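Local structure of glutamate ABC superfamily ATP binding cassette transporter, binding protein (Enterococcus faecium DO, 5EYF) at residues A46-K51 and E220-D225; A108-K113 and L179-E184. The protein binds L-glutamate and probably delivers it, as the extracellular solute-binding component, to an ABC transporter for amino acid uptake. All coordinates share one frame; numbering follows the deposited sequence. Where two conformers were deposited one is given.

Contact 1 (A46-K51 and E220-D225); sequences AKAITK and EEMHAD
M222, modelled as selenomethionine, reaches from helix 209-225 to A48 and I49 on helix 41-54, joining two helices of one lobe of the type 2 periplasmic binding protein fold. The helices come closest at A48 and M222, whose CA atoms are 7.8 Å apart. The contact is apolar and small, and M222 supplies all of it from its side. Its CE lies 3.5 Å from A48 CB, and its SE lies 3.5 Å from I49 CG1. SE also lies 3.8 Å from I49 N, close to the helix backbone. The M222 and I49 side chains cross at about a right angle. With its middle torsion extended, M222 carries SE across to the other helix; the bend at the last torsion (chi3 55°) then turns CE to A48. M222 also touches I45 and K52, and T227 joins A48 and M222 from the next helix, 227-235. On A48 the same helix adds I231. Behind this layer, I49 leans on W19 of strand 16-21, in the central parallel sheet. W19 NE1 is also hydrogen-bonded to T50 OG1, linking the sheet to the helix. That hydroxyl donates to A46 O at 2.8 Å, tilted 34° from the carbonyl plane. T50 N bonds to the same oxygen at 3.0 Å, arriving from the opposite face, so A46 O takes both the ordinary helical bond and the threonine hydroxyl.

Contact 2 (A108-K113 and L179-E184); sequences ALLVKK and LGIADE
L110 meets I181 and A182 through methyl groups alone, and the flat group beside them is the ring of F160 on helix 156-164, which both L110 and I181 touch. The two methyls of L110 divide the work. CD1 approaches A182 CB to 4.0 Å, while CD2 lies 4.1 Å from I181 CG2, so the leucine fork spans two consecutive residues of helix 175-182. L110 and I181 cross obliquely. The fork is presented by a CG that stands opposite the backbone N across the CA-CB bond (chi1 -177°). In I181 the CG2 methyl holds the equivalent position, opposite its own N, and that branch meets the leucine. The backbones stay well apart, with the CA atoms of L110 and A182 7.9 Å from each other. This is helix-on-sheet packing in one lobe of the binding protein, near the ligand site: the side chain of I181 is about 10 Å from the bound glutamate. D174, which binds the glutamate, immediately precedes the helix. Farther along the chain, R26 donates a hydrogen bond from NE to G180 O and forms a salt bridge through NH1 with D183 OD2, probably tying this lobe to the other one. Strand 103-112 runs between antiparallel neighbours: L110 has backbone bonds with M171 of strand 170-172, while L109 and V111 pair with V191 and E189 of strand 188-191. Helix 175-182 packs on this sheet, I181 also touching M171 and L179 touching L190, and helix 156-164 lies next to it, adding L163 to the surroundings of L110.

How the contacts relate
After helix 7-14 and the first strands, the chain forms helix 41-54; segment 46-51 on it is met, 168 residues later, by segment 220-225 of helix 209-225, which closes the long loop of contact 1. Within that span, strand 103-112 enters the other lobe, and helix 175-182 returns to it, 65 residues separating 108-113 from 179-184 in the loop of contact 2. The two loops are therefore nested and do not cross. Contact 1 brings a late helix back to the lobe where the chain began; contact 2 joins sheet and helix in the lobe built in between. They do not touch: their centres are 31 Å apart, on opposite sides of the centre of the chain, and their nearest atoms about 18 Å.

Contact 1 (A46-K51 and E220-D225)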
loop_
_atom_site.group_PDB
_atom_site.type_symbol
_atom_site.label_atom_id
_atom_site.label_comp_id
_atom_site.label_asym_id
_atom_site.label_seq_id
_atom_site.Cartn_x
_atom_site.Cartn_y
_atom_site.Cartn_z
ATOM N N ALA B 46 -8.857 -13.807 10.911
ATOM C CA ALA B 46 -8.399 -14.558 12.084
ATOM C C ALA B 46 -8.948 -15.979 12.095
ATOM O O ALA B 46 -8.218 -16.937 12.375
ATOM C CB ALA B 46 -8.837 -13.835 13.356
ATOM N N LYS B 47 -10.250 -16.129 11.844
ATOM C CA LYS B 47 -10.844 -17.470 11.841
ATOM C C LYS B 47 -10.216 -18.340 10.758
ATOM O O LYS B 47 -9.904 -19.516 10.997
ATOM C CB LYS B 47 -12.357 -17.373 11.651
ATOM C CG LYS B 47 -13.076 -16.718 12.819
ATOM C CD LYS B 47 -14.536 -16.547 12.521
ATOM C CE LYS B 47 -15.269 -16.063 13.736
ATOM N NZ LYS B 47 -16.752 -16.167 13.550
ATOM N N ALA B 48 -10.023 -17.782 9.561
ATOM C CA ALA B 48 -9.449 -18.563 8.472
ATOM C C ALA B 48 -8.009 -18.976 8.779
ATOM O O ALA B 48 -7.597 -20.102 8.467
ATOM C CB ALA B 48 -9.523 -17.758 7.174
ATOM N N ILE B 49 -7.226 -18.086 9.397
ATOM C CA ILE B 49 -5.855 -18.432 9.739
ATOM C C ILE B 49 -5.842 -19.542 10.764
ATOM O O ILE B 49 -5.051 -20.489 10.666
ATOM C CB ILE B 49 -5.116 -17.194 10.273
ATOM C CG1 ILE B 49 -4.879 -16.224 9.123
ATOM C CG2 ILE B 49 -3.792 -17.597 10.929
ATOM C CD1 ILE B 49 -4.341 -14.881 9.596
ATOM N N THR B 50 -6.707 -19.430 11.767
ATOM C CA THR B 50 -6.762 -20.451 12.795
ATOM C C THR B 50 -7.067 -21.821 12.206
ATOM O O THR B 50 -6.472 -22.831 12.614
ATOM C CB THR B 50 -7.812 -20.068 13.831
ATOM O OG1 THR B 50 -7.491 -18.770 14.345
ATOM C CG2 THR B 50 -7.740 -21.061 15.000
ATOM N N LYS B 51 -7.958 -21.881 11.217
ATOM C CA LYS B 51 -8.239 -23.184 10.611
ATOM C C LYS B 51 -7.049 -23.711 9.803
ATOM O O LYS B 51 -6.830 -24.933 9.743
ATOM C CB LYS B 51 -9.494 -23.097 9.736
ATOM C CG LYS B 51 -10.786 -22.796 10.511
ATOM C CD LYS B 51 -11.063 -23.834 11.604
ATOM C CE LYS B 51 -12.501 -23.705 12.132
ATOM N NZ LYS B 51 -12.772 -24.515 13.368
ATOM N N GLU B 220 -0.284 -17.317 3.206
ATOM C CA GLU B 220 0.137 -17.819 1.895
ATOM C C GLU B 220 -0.885 -18.797 1.327
ATOM O O GLU B 220 -1.295 -18.688 0.170
ATOM C CB GLU B 220 1.510 -18.488 2.002
ATOM C CG GLU B 220 2.095 -18.929 0.663
ATOM C CD GLU B 220 3.511 -19.490 0.785
ATOM O OE1 GLU B 220 3.982 -19.707 1.924
ATOM O OE2 GLU B 220 4.157 -19.715 -0.261
ATOM N N GLU B 221 -1.306 -19.760 2.142
ATOM C CA GLU B 221 -2.254 -20.769 1.688
ATOM C C GLU B 221 -3.594 -20.140 1.318
ATOM O O GLU B 221 -4.233 -20.560 0.342
ATOM C CB GLU B 221 -2.429 -21.811 2.788
ATOM C CG GLU B 221 -1.237 -22.771 2.958
ATOM C CD GLU B 221 -1.436 -23.765 4.103
ATOM O OE1 GLU B 221 -2.605 -24.114 4.410
ATOM O OE2 GLU B 221 -0.418 -24.195 4.701
HETATM N N MSE B 222 -4.015 -19.111 2.059
HETATM C CA MSE B 222 -5.297 -18.472 1.822
HETATM C C MSE B 222 -5.280 -17.636 0.544
HETATM O O MSE B 222 -6.279 -17.535 -0.170
HETATM C CB MSE B 222 -5.664 -17.579 3.011
HETATM C CG MSE B 222 -5.992 -18.394 4.292
HETATM SE SE MSE B 222 -5.874 -17.334 5.910
HETATM C CE MSE B 222 -7.086 -15.856 5.462
ATOM N N HIS B 223 -4.134 -17.009 0.274
ATOM C CA HIS B 223 -3.967 -16.348 -1.016
ATOM C C HIS B 223 -3.902 -17.350 -2.154
ATOM O O HIS B 223 -4.391 -17.066 -3.255
ATOM C CB HIS B 223 -2.707 -15.504 -1.011
ATOM C CG HIS B 223 -2.843 -14.245 -0.243
ATOM N ND1 HIS B 223 -3.553 -13.159 -0.715
ATOM C CD2 HIS B 223 -2.328 -13.876 0.952
ATOM C CE1 HIS B 223 -3.476 -12.179 0.165
ATOM N NE2 HIS B 223 -2.741 -12.587 1.185
ATOM N N ALA B 224 -3.324 -18.528 -1.911
ATOM C CA ALA B 224 -3.186 -19.467 -3.008
ATOM C C ALA B 224 -4.519 -20.109 -3.355
ATOM O O ALA B 224 -4.753 -20.436 -4.521
ATOM C CB ALA B 224 -2.136 -20.522 -2.672
ATOM N N ASP B 225 -5.413 -20.298 -2.393
ATOM C CA ASP B 225 -6.624 -21.055 -2.675
ATOM C C ASP B 225 -7.877 -20.199 -2.738
ATOM O O ASP B 225 -8.971 -20.739 -2.908
ATOM C CB ASP B 225 -6.797 -22.220 -1.695
ATOM C CG ASP B 225 -7.051 -21.784 -0.251
ATOM O OD1 ASP B 225 -7.409 -20.616 -0.019
ATOM O OD2 ASP B 225 -6.921 -22.644 0.651
#

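Contact 2 (A108-K113 and L179-E184)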
loop_
_atom_site.group_PDB
_atom_site.type_symbol
_atom_site.label_atom_id
_atom_site.label_comp_id
_atom_site.label_asym_id
_atom_site.label_seq_id
_atom_site.Cartn_x
_atom_site.Cartn_y
_atom_site.Cartn_z
ATOM N N ALA B 108 -7.168 9.205 5.539
ATOM C CA ALA B 108 -8.069 10.031 4.741
ATOM C C ALA B 108 -8.851 10.965 5.647
ATOM O O ALA B 108 -8.700 10.949 6.871
ATOM C CB ALA B 108 -9.049 9.189 3.903
ATOM N N LEU B 109 -9.685 11.789 5.017
ATOM C CA LEU B 109 -10.502 12.793 5.692
ATOM C C LEU B 109 -11.974 12.536 5.449
ATOM O O LEU B 109 -12.383 12.266 4.323
ATOM C CB LEU B 109 -10.229 14.195 5.180
ATOM C CG LEU B 109 -8.834 14.772 5.358
ATOM C CD1 LEU B 109 -8.780 16.214 4.844
ATOM C CD2 LEU B 109 -8.370 14.696 6.809
ATOM N N LEU B 110 -12.776 12.697 6.499
ATOM C CA LEU B 110 -14.227 12.673 6.406
ATOM C C LEU B 110 -14.754 14.051 6.796
ATOM O O LEU B 110 -14.352 14.593 7.830
ATOM C CB LEU B 110 -14.797 11.601 7.352
ATOM C CG LEU B 110 -16.310 11.356 7.361
ATOM C CD1 LEU B 110 -16.652 10.432 6.220
ATOM C CD2 LEU B 110 -16.800 10.769 8.697
ATOM N N VAL B 111 -15.621 14.624 5.955
ATOM C CA VAL B 111 -16.212 15.938 6.187
ATOM C C VAL B 111 -17.703 15.861 5.886
ATOM O O VAL B 111 -18.177 14.936 5.226
ATOM C CB VAL B 111 -15.541 17.039 5.309
ATOM C CG1 VAL B 111 -14.051 17.157 5.624
ATOM C CG2 VAL B 111 -15.730 16.740 3.834
ATOM N N LYS B 112 -18.450 16.848 6.385
ATOM C CA LYS B 112 -19.825 17.019 5.941
ATOM C C LYS B 112 -19.840 17.409 4.464
ATOM O O LYS B 112 -19.082 18.282 4.032
ATOM C CB LYS B 112 -20.514 18.097 6.777
ATOM C CG LYS B 112 -21.984 18.319 6.465
ATOM C CD LYS B 112 -22.533 19.446 7.331
ATOM C CE LYS B 112 -23.797 20.044 6.741
ATOM N NZ LYS B 112 -25.008 19.390 7.290
ATOM N N LYS B 113 -20.725 16.785 3.689
ATOM C CA LYS B 113 -20.904 17.203 2.298
ATOM C C LYS B 113 -21.102 18.707 2.182
ATOM O O LYS B 113 -21.863 19.316 2.942
ATOM C CB LYS B 113 -22.090 16.488 1.662
ATOM C CG LYS B 113 -21.792 15.070 1.341
ATOM C CD LYS B 113 -23.026 14.326 0.919
ATOM C CE LYS B 113 -22.676 12.861 0.720
ATOM N NZ LYS B 113 -23.702 12.164 -0.086
ATOM N N LEU B 179 -14.963 4.702 5.756
ATOM C CA LEU B 179 -16.043 4.110 4.973
ATOM C C LEU B 179 -17.062 3.426 5.868
ATOM O O LEU B 179 -18.266 3.539 5.634
ATOM C CB LEU B 179 -15.487 3.117 3.957
ATOM C CG LEU B 179 -14.971 3.693 2.635
ATOM C CD1 LEU B 179 -14.513 2.563 1.738
ATOM C CD2 LEU B 179 -16.029 4.531 1.944
ATOM N N GLY B 180 -16.595 2.679 6.877
ATOM C CA GLY B 180 -17.512 2.052 7.815
ATOM C C GLY B 180 -18.403 3.057 8.506
ATOM O O GLY B 180 -19.527 2.731 8.909
ATOM N N ILE B 181 -17.932 4.292 8.620
ATOM C CA ILE B 181 -18.713 5.371 9.209
ATOM C C ILE B 181 -19.564 6.087 8.164
ATOM O O ILE B 181 -20.698 6.476 8.443
ATOM C CB ILE B 181 -17.766 6.345 9.935
ATOM C CG1 ILE B 181 -16.957 5.610 11.003
ATOM C CG2 ILE B 181 -18.563 7.514 10.521
ATOM C CD1 ILE B 181 -15.728 6.362 11.471
ATOM N N ALA B 182 -19.049 6.293 6.951
ATOM C CA ALA B 182 -19.807 7.052 5.957
ATOM C C ALA B 182 -20.984 6.252 5.414
ATOM O O ALA B 182 -22.007 6.837 5.035
ATOM C CB ALA B 182 -18.907 7.488 4.804
ATOM N N ASP B 183 -20.856 4.926 5.345
ATOM C CA ASP B 183 -22.015 4.110 4.993
ATOM C C ASP B 183 -23.146 4.313 5.994
ATOM O O ASP B 183 -24.324 4.308 5.622
ATOM C CB ASP B 183 -21.625 2.632 4.918
ATOM C CG ASP B 183 -20.753 2.296 3.709
ATOM O OD1 ASP B 183 -20.722 3.076 2.726
ATOM O OD2 ASP B 183 -20.102 1.228 3.734
ATOM N N GLU B 184 -22.814 4.508 7.270
ATOM C CA GLU B 184 -23.853 4.730 8.266
ATOM C C GLU B 184 -24.421 6.143 8.230
ATOM O O GLU B 184 -25.484 6.376 8.809
ATOM C CB GLU B 184 -23.322 4.452 9.670
ATOM C CG GLU B 184 -22.749 3.078 9.863
ATOM C CD GLU B 184 -23.747 1.979 9.572
ATOM O OE1 GLU B 184 -23.954 1.656 8.382
ATOM O OE2 GLU B 184 -24.328 1.438 10.535
#